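Local coordinates for reticulocyte binding protein (Streptococcus agalactiae COH1, PDB 3FAW), which probably hydrolyses the alpha-1,6-glucosidic linkages of pullulan and related branched glucans at the streptococcal cell surface, at residues A[658-663]-A[668-673]; A[576-581]-A[619-624]; A[440-445]-A[472-477]; A[260-265]-A[480-485]; A[70-75]-A[94-99]. All blocks are in the same frame, centred on the assembly; numbering follows the deposited sequence.

Contact 1: residues A[658-663]-A[668-673]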
# COMPACT_ATOMS: atom_id res chain seq x y z
N TYR A 658 6.14 23.51 -14.68
CA TYR A 658 6.39 22.12 -14.28
C TYR A 658 5.56 21.70 -13.06
O TYR A 658 5.46 22.43 -12.08
CB TYR A 658 7.88 21.91 -14.00
CG TYR A 658 8.76 22.04 -15.23
CD1 TYR A 658 8.88 20.99 -16.13
CD2 TYR A 658 9.47 23.21 -15.49
CE1 TYR A 658 9.69 21.10 -17.27
CE2 TYR A 658 10.28 23.33 -16.62
CZ TYR A 658 10.38 22.27 -17.50
OH TYR A 658 11.18 22.39 -18.62
N PHE A 659 4.97 20.51 -13.16
CA PHE A 659 4.15 19.92 -12.09
C PHE A 659 4.71 18.53 -11.76
O PHE A 659 5.06 17.77 -12.66
CB PHE A 659 2.69 19.80 -12.53
CG PHE A 659 2.02 21.12 -12.86
CD1 PHE A 659 1.05 21.65 -12.02
CD2 PHE A 659 2.36 21.83 -14.01
CE1 PHE A 659 0.42 22.85 -12.33
CE2 PHE A 659 1.74 23.03 -14.32
CZ PHE A 659 0.77 23.55 -13.47
N ILE A 660 4.77 18.20 -10.48
CA ILE A 660 5.40 16.95 -10.04
C ILE A 660 4.42 15.78 -10.08
O ILE A 660 3.35 15.83 -9.47
CB ILE A 660 6.00 17.08 -8.62
CG1 ILE A 660 7.01 18.24 -8.56
CG2 ILE A 660 6.65 15.78 -8.18
CD1 ILE A 660 8.12 18.17 -9.61
N HIS A 661 4.80 14.72 -10.80
CA HIS A 661 3.99 13.51 -10.92
C HIS A 661 4.48 12.36 -10.03
O HIS A 661 3.86 11.31 -9.99
CB HIS A 661 3.93 13.04 -12.38
CG HIS A 661 5.26 12.67 -12.96
ND1 HIS A 661 6.00 13.55 -13.72
CD2 HIS A 661 5.97 11.52 -12.90
CE1 HIS A 661 7.12 12.96 -14.10
NE2 HIS A 661 7.13 11.73 -13.61
N ASP A 662 5.60 12.56 -9.33
CA ASP A 662 6.10 11.54 -8.40
C ASP A 662 6.83 12.23 -7.25
O ASP A 662 8.04 12.43 -7.30
CB ASP A 662 7.02 10.56 -9.15
CG ASP A 662 7.51 9.40 -8.27
OD1 ASP A 662 7.05 9.25 -7.12
OD2 ASP A 662 8.36 8.63 -8.76
N SER A 663 6.07 12.58 -6.22
CA SER A 663 6.57 13.45 -5.15
C SER A 663 7.11 12.69 -3.93
O SER A 663 7.12 13.22 -2.82
CB SER A 663 5.48 14.45 -4.74
OG SER A 663 4.36 13.79 -4.18
N ASP A 668 8.31 19.66 1.55
CA ASP A 668 7.04 20.00 2.17
C ASP A 668 6.29 21.08 1.38
O ASP A 668 5.07 21.08 1.36
CB ASP A 668 7.24 20.49 3.61
CG ASP A 668 7.67 19.37 4.54
OD1 ASP A 668 7.06 18.28 4.48
OD2 ASP A 668 8.61 19.58 5.32
N ALA A 669 7.04 21.98 0.74
CA ALA A 669 6.45 22.99 -0.14
C ALA A 669 5.58 22.35 -1.24
O ALA A 669 4.49 22.84 -1.55
CB ALA A 669 7.54 23.84 -0.77
N ILE A 670 6.08 21.25 -1.81
CA ILE A 670 5.34 20.49 -2.81
C ILE A 670 4.23 19.64 -2.17
O ILE A 670 3.11 19.62 -2.68
CB ILE A 670 6.28 19.53 -3.59
CG1 ILE A 670 7.17 20.33 -4.56
CG2 ILE A 670 5.48 18.48 -4.35
CD1 ILE A 670 6.42 20.88 -5.76
N ASN A 671 4.56 18.97 -1.07
CA ASN A 671 3.73 17.88 -0.54
C ASN A 671 2.66 18.26 0.50
O ASN A 671 1.82 17.42 0.83
CB ASN A 671 4.63 16.79 0.05
CG ASN A 671 5.17 15.84 -1.00
OD1 ASN A 671 4.29 15.33 -1.84
ND2 ASN A 671 6.37 15.57 -1.05
N HIS A 672 2.68 19.49 1.00
CA HIS A 672 1.76 19.86 2.09
C HIS A 672 0.30 19.96 1.63
O HIS A 672 0.01 20.34 0.50
CB HIS A 672 2.20 21.16 2.79
CG HIS A 672 1.97 22.41 1.99
ND1 HIS A 672 0.84 23.18 2.14
CD2 HIS A 672 2.72 23.03 1.05
CE1 HIS A 672 0.90 24.22 1.31
NE2 HIS A 672 2.03 24.15 0.64
N PHE A 673 -0.61 19.59 2.53
CA PHE A 673 -2.03 19.84 2.35
C PHE A 673 -2.23 21.35 2.53
O PHE A 673 -1.81 21.92 3.53
CB PHE A 673 -2.83 19.04 3.39
CG PHE A 673 -4.32 19.08 3.20
CD1 PHE A 673 -4.97 18.15 2.41
CD2 PHE A 673 -5.09 20.04 3.86
CE1 PHE A 673 -6.35 18.18 2.25
CE2 PHE A 673 -6.47 20.08 3.71
CZ PHE A 673 -7.10 19.15 2.90
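S663 and N671 grip each other at two points. The amide nitrogen ND2 of N671 donates to the backbone O of S663 at 3.0 Å, nearly straight at 162°, with that oxygen close to the amide plane. Beside it, the hydroxyl OG of S663 donates to OD1 of N671 at 2.8 Å, landing on a lone pair in the carbonyl plane. This reach back to OD1 depends on S663 placing OG between its own backbone N and carbonyl carbon (chi1 64°). Asparagine suits the place because it offers a donor and an acceptor side by side, and the pair of bonds fixes which way the amide is flipped. Next to this bonded pair lies an apolar contact: CG1 of I660 meets CD1 of I670 at 3.9 Å, the two branched chains crossing at about a right angle, while CG2 of I670 lies 4.0 Å from CB of S663.

Further out, K627 NZ is a second partner of S663 OG, and N671 leans on Y342, a calcium-site residue. The two bonds close the short loop that carries D665, another residue of that calcium site, into helix 668-671, within the long excursion between the eighth barrel strand, 614-618, and helix 685-703 of the alpha-amylase-type TIM barrel.

Contact 2: residues A[576-581]-A[619-624]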
# COMPACT_ATOMS: atom_id res chain seq x y z
N LEU A 576 0.29 12.40 -11.20
CA LEU A 576 -0.22 13.78 -11.07
C LEU A 576 -1.51 13.82 -10.25
O LEU A 576 -2.31 12.88 -10.31
CB LEU A 576 -0.49 14.40 -12.44
CG LEU A 576 0.71 14.65 -13.36
CD1 LEU A 576 0.25 15.00 -14.77
CD2 LEU A 576 1.61 15.75 -12.80
N THR A 577 -1.70 14.90 -9.49
CA THR A 577 -2.97 15.11 -8.79
C THR A 577 -4.09 15.29 -9.82
O THR A 577 -3.83 15.60 -10.98
CB THR A 577 -2.96 16.36 -7.87
OG1 THR A 577 -2.91 17.56 -8.65
CG2 THR A 577 -1.78 16.33 -6.88
N LEU A 578 -5.33 15.11 -9.38
CA LEU A 578 -6.49 15.26 -10.25
C LEU A 578 -6.55 16.64 -10.91
O LEU A 578 -6.85 16.76 -12.09
CB LEU A 578 -7.79 15.00 -9.47
CG LEU A 578 -9.09 15.02 -10.28
CD1 LEU A 578 -8.98 14.11 -11.50
CD2 LEU A 578 -10.27 14.64 -9.39
N HIS A 579 -6.27 17.68 -10.13
CA HIS A 579 -6.22 19.05 -10.65
C HIS A 579 -5.15 19.21 -11.74
O HIS A 579 -5.43 19.71 -12.84
CB HIS A 579 -5.92 20.03 -9.50
CG HIS A 579 -5.71 21.44 -9.95
ND1 HIS A 579 -4.47 21.92 -10.32
CD2 HIS A 579 -6.57 22.48 -10.07
CE1 HIS A 579 -4.59 23.19 -10.67
NE2 HIS A 579 -5.85 23.55 -10.52
N ASP A 580 -3.94 18.75 -11.43
CA ASP A 580 -2.79 18.94 -12.31
C ASP A 580 -2.89 18.14 -13.61
O ASP A 580 -2.47 18.61 -14.67
CB ASP A 580 -1.49 18.58 -11.58
CG ASP A 580 -1.16 19.55 -10.44
OD1 ASP A 580 -1.78 20.62 -10.32
OD2 ASP A 580 -0.25 19.23 -9.66
N VAL A 581 -3.45 16.93 -13.54
CA VAL A 581 -3.62 16.08 -14.72
C VAL A 581 -4.73 16.62 -15.63
O VAL A 581 -4.65 16.52 -16.85
CB VAL A 581 -3.89 14.60 -14.34
CG1 VAL A 581 -5.31 14.41 -13.81
CG2 VAL A 581 -3.62 13.69 -15.53
N SER A 619 -6.29 12.41 -0.62
CA SER A 619 -6.30 13.62 0.21
C SER A 619 -5.95 14.83 -0.65
O SER A 619 -4.91 14.85 -1.31
CB SER A 619 -5.31 13.51 1.37
OG SER A 619 -5.30 14.69 2.15
N GLY A 620 -6.85 15.81 -0.66
CA GLY A 620 -6.70 17.00 -1.48
C GLY A 620 -7.51 16.96 -2.77
O GLY A 620 -7.70 17.99 -3.42
N GLN A 621 -7.97 15.77 -3.14
CA GLN A 621 -8.84 15.60 -4.31
C GLN A 621 -10.15 16.38 -4.11
O GLN A 621 -10.76 16.82 -5.08
CB GLN A 621 -9.13 14.12 -4.56
CG GLN A 621 -9.84 13.78 -5.87
CD GLN A 621 -10.10 12.29 -6.03
OE1 GLN A 621 -9.29 11.46 -5.62
NE2 GLN A 621 -11.24 11.95 -6.61
N GLU A 622 -10.55 16.54 -2.86
CA GLU A 622 -11.77 17.29 -2.52
C GLU A 622 -11.68 18.80 -2.80
O GLU A 622 -12.71 19.42 -3.04
CB GLU A 622 -12.19 17.05 -1.06
CG GLU A 622 -11.34 17.74 0.02
CD GLU A 622 -10.15 16.91 0.49
OE1 GLU A 622 -9.62 16.10 -0.31
OE2 GLU A 622 -9.74 17.08 1.66
N TYR A 623 -10.48 19.38 -2.78
CA TYR A 623 -10.33 20.83 -3.02
C TYR A 623 -9.55 21.20 -4.29
O TYR A 623 -9.57 22.36 -4.69
CB TYR A 623 -9.74 21.54 -1.78
CG TYR A 623 -8.24 21.39 -1.57
CD1 TYR A 623 -7.33 22.20 -2.25
CD2 TYR A 623 -7.73 20.46 -0.67
CE1 TYR A 623 -5.96 22.07 -2.05
CE2 TYR A 623 -6.36 20.33 -0.47
CZ TYR A 623 -5.48 21.13 -1.16
OH TYR A 623 -4.12 20.99 -0.96
N GLY A 624 -8.88 20.24 -4.91
CA GLY A 624 -8.08 20.51 -6.12
C GLY A 624 -6.61 20.73 -5.82
O GLY A 624 -5.98 21.66 -6.34
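The imidazole of H579 and the backbone of G624 meet with the carbonyl O of G624 set obliquely to the ring, 3.6 Å from CB of H579. At the ring's edge, ND1 donates in plane to OD1 of D580 at 3.0 Å and almost straight, 171°. That oxygen is approached on its anti side, somewhat out of the carboxylate plane, and it also bonds to T626 OG1, while the other carboxylate oxygen takes K627 N. The rotation of the imidazole is thus fixed by a carboxylate that is itself held twice. The second ring, that of Y623, has O of G620 over one face, 3.7 Å above the plane and toward the rim.

Beside these groups, CD2 of L578 rests on CG of Q621 at 3.6 Å. With chi1 of -171° and a straight chain beyond, Q621 passes at a slant over the leucine methyl, touching it with CG and, a little farther off, with its amide end, and sends OE1 on to H618 N. G620 and G624 both have positive phi, where a residue without a side chain fits easily, and G620 O accepts from the backbone N of both Y623 and G624.

T577 caps the helix: its OG1 accepts from D580 N at 3.2 Å and also bonds to R625 O. The contact therefore joins an N-capped helix start, following the seventh barrel strand, 566-568, to the tight turn leaving the eighth, 614-618, two adjacent loops of a TIM barrel.

Contact 3: residues A[440-445]-A[472-477]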
# COMPACT_ATOMS: atom_id res chain seq x y z
N ASP A 440 1.78 -12.45 10.72
CA ASP A 440 1.94 -12.07 12.13
C ASP A 440 1.90 -10.55 12.34
O ASP A 440 1.35 -10.09 13.33
CB ASP A 440 3.25 -12.61 12.72
CG ASP A 440 3.31 -14.12 12.77
OD1 ASP A 440 2.25 -14.79 12.80
OD2 ASP A 440 4.44 -14.65 12.77
N SER A 441 2.49 -9.79 11.41
CA SER A 441 2.44 -8.33 11.49
C SER A 441 1.03 -7.80 11.27
O SER A 441 0.59 -6.88 11.96
CB SER A 441 3.43 -7.68 10.52
OG SER A 441 3.38 -8.29 9.24
N ILE A 442 0.30 -8.39 10.32
CA ILE A 442 -1.10 -8.03 10.10
C ILE A 442 -1.94 -8.32 11.35
O ILE A 442 -2.78 -7.51 11.73
CB ILE A 442 -1.69 -8.75 8.86
CG1 ILE A 442 -1.08 -8.19 7.57
CG2 ILE A 442 -3.21 -8.61 8.83
CD1 ILE A 442 -1.60 -6.81 7.16
N LYS A 443 -1.70 -9.46 11.99
CA LYS A 443 -2.41 -9.82 13.22
C LYS A 443 -2.04 -8.90 14.39
O LYS A 443 -2.91 -8.51 15.18
CB LYS A 443 -2.10 -11.27 13.63
CG LYS A 443 -2.77 -12.33 12.77
CD LYS A 443 -2.18 -13.70 13.03
CE LYS A 443 -2.57 -14.24 14.40
NZ LYS A 443 -1.74 -15.41 14.79
N TYR A 444 -0.76 -8.56 14.50
CA TYR A 444 -0.29 -7.66 15.55
C TYR A 444 -0.87 -6.26 15.37
O TYR A 444 -1.45 -5.71 16.31
CB TYR A 444 1.25 -7.61 15.57
CG TYR A 444 1.81 -6.47 16.40
CD1 TYR A 444 1.81 -6.53 17.80
CD2 TYR A 444 2.33 -5.34 15.80
CE1 TYR A 444 2.33 -5.48 18.56
CE2 TYR A 444 2.85 -4.29 16.55
CZ TYR A 444 2.85 -4.36 17.92
OH TYR A 444 3.37 -3.30 18.65
N LEU A 445 -0.74 -5.70 14.17
CA LEU A 445 -1.29 -4.37 13.89
C LEU A 445 -2.81 -4.33 14.12
O LEU A 445 -3.32 -3.37 14.69
CB LEU A 445 -0.95 -3.93 12.47
CG LEU A 445 0.55 -3.69 12.22
CD1 LEU A 445 0.86 -3.51 10.72
CD2 LEU A 445 1.06 -2.50 13.03
N LYS A 472 -8.00 -13.83 6.35
CA LYS A 472 -8.69 -14.77 7.23
C LYS A 472 -8.39 -14.46 8.70
O LYS A 472 -9.31 -14.34 9.51
CB LYS A 472 -8.28 -16.21 6.90
CG LYS A 472 -9.04 -17.29 7.65
CD LYS A 472 -8.60 -18.69 7.22
CE LYS A 472 -9.38 -19.77 7.95
NZ LYS A 472 -8.91 -21.14 7.60
N GLU A 473 -7.11 -14.30 9.01
CA GLU A 473 -6.65 -14.03 10.37
C GLU A 473 -7.11 -12.67 10.89
O GLU A 473 -7.53 -12.55 12.04
CB GLU A 473 -5.12 -14.11 10.44
CG GLU A 473 -4.54 -15.51 10.23
CD GLU A 473 -4.79 -16.46 11.41
OE1 GLU A 473 -5.06 -15.99 12.53
OE2 GLU A 473 -4.69 -17.69 11.21
N ALA A 474 -7.00 -11.65 10.03
CA ALA A 474 -7.43 -10.29 10.38
C ALA A 474 -8.95 -10.25 10.60
O ALA A 474 -9.42 -9.65 11.57
CB ALA A 474 -7.01 -9.31 9.29
N LYS A 475 -9.69 -10.89 9.70
CA LYS A 475 -11.15 -10.93 9.81
C LYS A 475 -11.61 -11.69 11.05
O LYS A 475 -12.62 -11.34 11.65
CB LYS A 475 -11.79 -11.49 8.53
CG LYS A 475 -13.30 -11.73 8.66
CD LYS A 475 -14.04 -11.55 7.34
CE LYS A 475 -14.32 -10.08 7.06
NZ LYS A 475 -15.35 -9.89 6.01
N ALA A 476 -10.85 -12.72 11.45
CA ALA A 476 -11.16 -13.47 12.67
C ALA A 476 -11.04 -12.61 13.92
O ALA A 476 -11.82 -12.75 14.85
CB ALA A 476 -10.27 -14.71 12.78
N ILE A 477 -10.06 -11.71 13.94
CA ILE A 477 -9.90 -10.76 15.06
C ILE A 477 -10.96 -9.66 14.99
O ILE A 477 -11.63 -9.38 15.99
CB ILE A 477 -8.50 -10.10 15.05
CG1 ILE A 477 -7.40 -11.15 15.21
CG2 ILE A 477 -8.39 -9.06 16.17
CD1 ILE A 477 -6.00 -10.63 14.89
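I442 and A474 form the buried, purely apolar part of this helix pair, with CG2 of I442 against CB of A474 at 3.9 Å. The isoleucine turns this methyl to the neighbouring helix by placing CG2 anti to its backbone N, while CG1 runs the other way, with F454 and F456 of strand 453-456 among the residues its side chain touches. A small alanine suits this spot, since the isoleucine methyl and M483 of strand 482-485 both press on it.

A second van der Waals contact lies one turn further along helix 464-477, where a methyl meets backbone. The extended arm of I477 brings CD1 over the backbone of K443, 3.8 Å from its O and 4.1 Å from its CB.

At the outer edge the contact is amphipathic. K443 and E473 run across each other at a slant, the methylene CG of K443 lying 3.8 Å from CB of E473. The lysine is bent at chi3 (71°) and the glutamate at chi2 (-72°), which draws OE1 to 3.6 Å from CE of K443. The charges themselves stay apart, NZ to OE1 being 4.1 Å, beyond a salt bridge, so any attraction between them is probably modest. Long, flexible chains of this sort suit a rim, where hydrocarbon covers the interface and polar ends stay at the surface.

The two helix segments run nearly parallel, 18° apart, with axes 9.1 Å apart at their closest. Linked in sequence through strand 453-456, helices 432-449 and 464-477 are adjacent members of the helical layer around a TIM barrel.

Contact 4: residues A[260-265]-A[480-485]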
# COMPACT_ATOMS: atom_id res chain seq x y z
N ALA A 260 -21.21 4.13 11.44
CA ALA A 260 -22.67 4.06 11.29
C ALA A 260 -23.05 3.53 9.92
O ALA A 260 -22.53 3.99 8.90
CB ALA A 260 -23.30 5.43 11.51
N ASN A 261 -23.95 2.54 9.89
CA ASN A 261 -24.46 1.96 8.64
C ASN A 261 -23.36 1.46 7.70
O ASN A 261 -23.43 1.67 6.48
CB ASN A 261 -25.37 2.95 7.91
CG ASN A 261 -26.61 3.32 8.72
OD1 ASN A 261 -27.73 3.00 8.34
ND2 ASN A 261 -26.40 3.99 9.85
N PHE A 262 -22.34 0.83 8.28
CA PHE A 262 -21.26 0.20 7.51
C PHE A 262 -21.45 -1.31 7.58
O PHE A 262 -21.21 -1.93 8.62
CB PHE A 262 -19.90 0.60 8.09
CG PHE A 262 -18.73 -0.06 7.42
CD1 PHE A 262 -18.32 0.35 6.16
CD2 PHE A 262 -18.03 -1.09 8.05
CE1 PHE A 262 -17.23 -0.26 5.53
CE2 PHE A 262 -16.94 -1.70 7.43
CZ PHE A 262 -16.55 -1.29 6.17
N LYS A 263 -21.89 -1.91 6.47
CA LYS A 263 -22.25 -3.33 6.44
C LYS A 263 -21.36 -4.16 5.52
O LYS A 263 -21.61 -5.35 5.32
CB LYS A 263 -23.71 -3.48 5.99
CG LYS A 263 -24.71 -2.79 6.89
CD LYS A 263 -26.12 -2.96 6.37
CE LYS A 263 -27.11 -2.16 7.19
NZ LYS A 263 -28.46 -2.17 6.58
N GLY A 264 -20.33 -3.54 4.96
CA GLY A 264 -19.48 -4.23 3.99
C GLY A 264 -18.52 -3.30 3.26
O GLY A 264 -18.63 -2.09 3.36
N ARG A 265 -17.59 -3.90 2.53
CA ARG A 265 -16.55 -3.15 1.80
C ARG A 265 -17.11 -2.14 0.79
O ARG A 265 -16.48 -1.11 0.52
CB ARG A 265 -15.56 -4.12 1.14
CG ARG A 265 -16.19 -5.14 0.19
CD ARG A 265 -15.19 -6.23 -0.20
NE ARG A 265 -15.80 -7.18 -1.14
CZ ARG A 265 -15.13 -7.95 -2.00
NH1 ARG A 265 -13.81 -7.91 -2.07
NH2 ARG A 265 -15.81 -8.75 -2.82
N ASN A 480 -15.34 -6.78 11.02
CA ASN A 480 -15.57 -5.69 10.06
C ASN A 480 -14.35 -5.34 9.19
O ASN A 480 -14.38 -4.37 8.43
CB ASN A 480 -16.05 -4.43 10.80
CG ASN A 480 -17.44 -4.59 11.40
OD1 ASN A 480 -17.74 -4.03 12.46
ND2 ASN A 480 -18.30 -5.35 10.73
N MET A 481 -13.29 -6.14 9.29
CA MET A 481 -12.06 -5.93 8.53
C MET A 481 -12.31 -5.76 7.03
O MET A 481 -13.10 -6.50 6.44
CB MET A 481 -11.11 -7.11 8.77
CG MET A 481 -9.84 -7.15 7.92
SD MET A 481 -8.68 -5.83 8.28
CE MET A 481 -8.57 -5.91 10.07
N ILE A 482 -11.66 -4.77 6.43
CA ILE A 482 -11.63 -4.66 4.97
C ILE A 482 -10.20 -4.55 4.48
O ILE A 482 -9.34 -3.99 5.15
CB ILE A 482 -12.50 -3.49 4.43
CG1 ILE A 482 -11.98 -2.13 4.91
CG2 ILE A 482 -13.95 -3.69 4.85
CD1 ILE A 482 -12.66 -0.96 4.21
N MET A 483 -9.93 -5.11 3.31
CA MET A 483 -8.60 -5.01 2.71
C MET A 483 -8.69 -4.62 1.25
O MET A 483 -9.62 -5.03 0.54
CB MET A 483 -7.84 -6.33 2.87
CG MET A 483 -7.31 -6.58 4.27
SD MET A 483 -6.50 -8.18 4.45
CE MET A 483 -5.83 -8.03 6.11
N ILE A 484 -7.72 -3.83 0.81
CA ILE A 484 -7.58 -3.47 -0.59
C ILE A 484 -6.10 -3.50 -0.98
O ILE A 484 -5.23 -3.61 -0.12
CB ILE A 484 -8.18 -2.07 -0.88
CG1 ILE A 484 -7.37 -0.97 -0.19
CG2 ILE A 484 -9.63 -2.00 -0.41
CD1 ILE A 484 -7.83 0.43 -0.50
N GLY A 485 -5.81 -3.41 -2.27
CA GLY A 485 -4.42 -3.35 -2.72
C GLY A 485 -4.25 -3.09 -4.20
O GLY A 485 -5.19 -3.24 -4.98
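With chi1 at 177°, F262 swings its ring away from its own backbone N and across to I482, which presents the methyl CG2. That methyl is available because I482 adopts chi1 of 63°: CG1 sits between the backbone N and the carbonyl carbon, and CG2 is placed beside N. CZ of F262 and CG2 of I482 then meet at 3.8 Å, the methyl lying in plane at the ring's edge. The O of N480 lies at the same edge, 3.8 Å from CE2. A large flat aromatic suits this place because its rim alone spans both residues, and its ring also meets that of H312.

Strand 482-485 is the fifth of the TIM barrel, and 260-265 is the loop that approaches the first, 269-273; I482 also touches A268 and H312, so the loop packs against the N-terminal end of the barrel.

The same CG2 methyl of I482 has a second neighbour in R265, 4.0 Å from its CA and 4.1 Å from its CB. Only the base of the arginine takes part. Its chain runs out extended from CG to NE, and NH2 bonds to OD1 of D565, a residue of a calcium site, with the R265 side chain about 5 Å from the metal.

Contact 5: residues A[70-75]-A[94-99]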
# COMPACT_ATOMS: atom_id res chain seq x y z
N LEU A 70 30.72 -40.29 -9.68
CA LEU A 70 30.00 -39.51 -8.67
C LEU A 70 30.20 -40.08 -7.26
O LEU A 70 29.99 -41.28 -7.03
CB LEU A 70 28.51 -39.47 -9.00
CG LEU A 70 27.66 -38.44 -8.26
CD1 LEU A 70 27.95 -37.02 -8.76
CD2 LEU A 70 26.18 -38.77 -8.42
N LYS A 71 30.59 -39.22 -6.32
CA LYS A 71 30.73 -39.61 -4.92
C LYS A 71 30.17 -38.53 -3.99
O LYS A 71 30.28 -37.33 -4.26
CB LYS A 71 32.20 -39.89 -4.58
CG LYS A 71 32.73 -41.16 -5.21
CD LYS A 71 34.17 -41.44 -4.80
CE LYS A 71 34.73 -42.64 -5.56
NZ LYS A 71 36.19 -42.84 -5.28
N VAL A 72 29.56 -38.98 -2.89
CA VAL A 72 28.96 -38.10 -1.89
C VAL A 72 29.59 -38.36 -0.53
O VAL A 72 29.75 -39.52 -0.13
CB VAL A 72 27.44 -38.35 -1.77
CG1 VAL A 72 26.83 -37.43 -0.72
CG2 VAL A 72 26.76 -38.16 -3.12
N THR A 73 29.96 -37.29 0.18
CA THR A 73 30.48 -37.42 1.54
C THR A 73 29.78 -36.45 2.48
O THR A 73 29.16 -35.48 2.05
CB THR A 73 32.01 -37.20 1.59
OG1 THR A 73 32.33 -35.88 1.15
CG2 THR A 73 32.74 -38.22 0.72
N ASP A 74 29.87 -36.73 3.78
CA ASP A 74 29.22 -35.92 4.81
C ASP A 74 30.14 -34.81 5.31
O ASP A 74 31.24 -34.61 4.77
CB ASP A 74 28.73 -36.82 5.96
CG ASP A 74 29.86 -37.42 6.80
OD1 ASP A 74 31.04 -37.06 6.60
OD2 ASP A 74 29.55 -38.26 7.67
N LYS A 75 29.70 -34.09 6.33
CA LYS A 75 30.45 -32.94 6.89
C LYS A 75 31.85 -33.29 7.40
O LYS A 75 32.73 -32.42 7.46
CB LYS A 75 29.64 -32.27 8.01
CG LYS A 75 29.47 -33.10 9.27
CD LYS A 75 28.62 -32.38 10.31
CE LYS A 75 28.58 -33.13 11.63
NZ LYS A 75 27.66 -32.49 12.61
N LEU A 94 20.98 -34.12 -12.08
CA LEU A 94 21.05 -35.50 -11.63
C LEU A 94 20.42 -35.59 -10.25
O LEU A 94 20.87 -34.92 -9.32
CB LEU A 94 22.51 -35.93 -11.58
CG LEU A 94 22.83 -37.38 -11.19
CD1 LEU A 94 22.36 -38.34 -12.27
CD2 LEU A 94 24.32 -37.52 -10.95
N ILE A 95 19.38 -36.40 -10.11
CA ILE A 95 18.73 -36.61 -8.81
C ILE A 95 19.40 -37.80 -8.12
O ILE A 95 19.41 -38.91 -8.64
CB ILE A 95 17.21 -36.83 -8.94
CG1 ILE A 95 16.57 -35.68 -9.73
CG2 ILE A 95 16.56 -36.94 -7.57
CD1 ILE A 95 16.55 -35.90 -11.23
N ILE A 96 19.98 -37.55 -6.94
CA ILE A 96 20.78 -38.53 -6.21
C ILE A 96 20.01 -38.99 -4.97
O ILE A 96 19.59 -38.16 -4.16
CB ILE A 96 22.13 -37.91 -5.75
CG1 ILE A 96 22.85 -37.24 -6.93
CG2 ILE A 96 23.02 -38.98 -5.13
CD1 ILE A 96 23.97 -36.30 -6.51
N LYS A 97 19.83 -40.31 -4.83
CA LYS A 97 19.08 -40.90 -3.72
C LYS A 97 20.00 -41.61 -2.73
O LYS A 97 21.00 -42.22 -3.11
CB LYS A 97 18.05 -41.91 -4.25
CG LYS A 97 17.00 -41.33 -5.17
CD LYS A 97 16.05 -42.41 -5.66
CE LYS A 97 15.23 -41.95 -6.85
NZ LYS A 97 14.23 -40.89 -6.48
N GLY A 98 19.61 -41.55 -1.45
CA GLY A 98 20.37 -42.15 -0.36
C GLY A 98 19.84 -41.66 0.98
O GLY A 98 18.83 -40.97 1.02
N ASP A 99 20.52 -42.01 2.07
CA ASP A 99 20.12 -41.56 3.40
C ASP A 99 20.96 -40.34 3.78
O ASP A 99 22.11 -40.47 4.19
CB ASP A 99 20.30 -42.69 4.43
CG ASP A 99 19.71 -42.36 5.80
OD1 ASP A 99 19.54 -41.16 6.13
OD2 ASP A 99 19.42 -43.30 6.55
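L70 and L94 point their side chains at each other, tip to tip, in the seven-stranded beta sheet of the N-terminal domain. Strands 71-73 and 93-98 do not pair directly: strand 79-88 lies between them in the sheet and is antiparallel to both. Their nearest backbones, at V72 and I96, are 9.3 Å apart from CA to CA, and no hydrogen bond crosses; the contact is made by side chains that project to the same buried side.

The closest approach is between CD2 of L70 and CD2 of L94, at 3.4 Å, tighter than carbons usually pack. In both leucines CG stands opposite the backbone N (chi1 -166° in L70 and -178° in L94), and each branch reaches out toward the other. The same CD2 of L70 also meets I96 end to end, at 3.8 Å from CD1, so one methyl touches two residues of strand 93-98. Leucine, with its forked end on a flexible stalk, suits such a reach across the intervening strand, while the beta-branched I96 and V72 fit extended strands.

Y111 and I109 of strand 108-111 adjoin L70, and I85, L87 and F55 adjoin L94, so both leucines sit among further apolar side chains. At the other end of the contact V72 and I96 approach more loosely, with CG2 of V72 lying 4.3 Å from CG2 of I96.

Overall arrangement
Four of the contacts belong to the TIM-barrel part of the chain. Contacts 1 and 2 lie with centres 11 Å apart and touch, CD1 of F659 reaching CG of D580 at 3.4 Å and the rings of F673 and Y623 meeting edge to face. Contacts 3 and 4, centres 15 Å apart, are joined through strand 482-485: CB of A474 packs on CE of M483 at 3.6 Å. Contact 4 comes within about 12 Å of contact 2, nearest atoms. Contacts 1 and 4 lie near different calcium ions, the N671 side chain of contact 1 being about 9 Å from its ion. Contact 5 stands apart in the N-terminal domain, its centre 60 Å from that of contact 1.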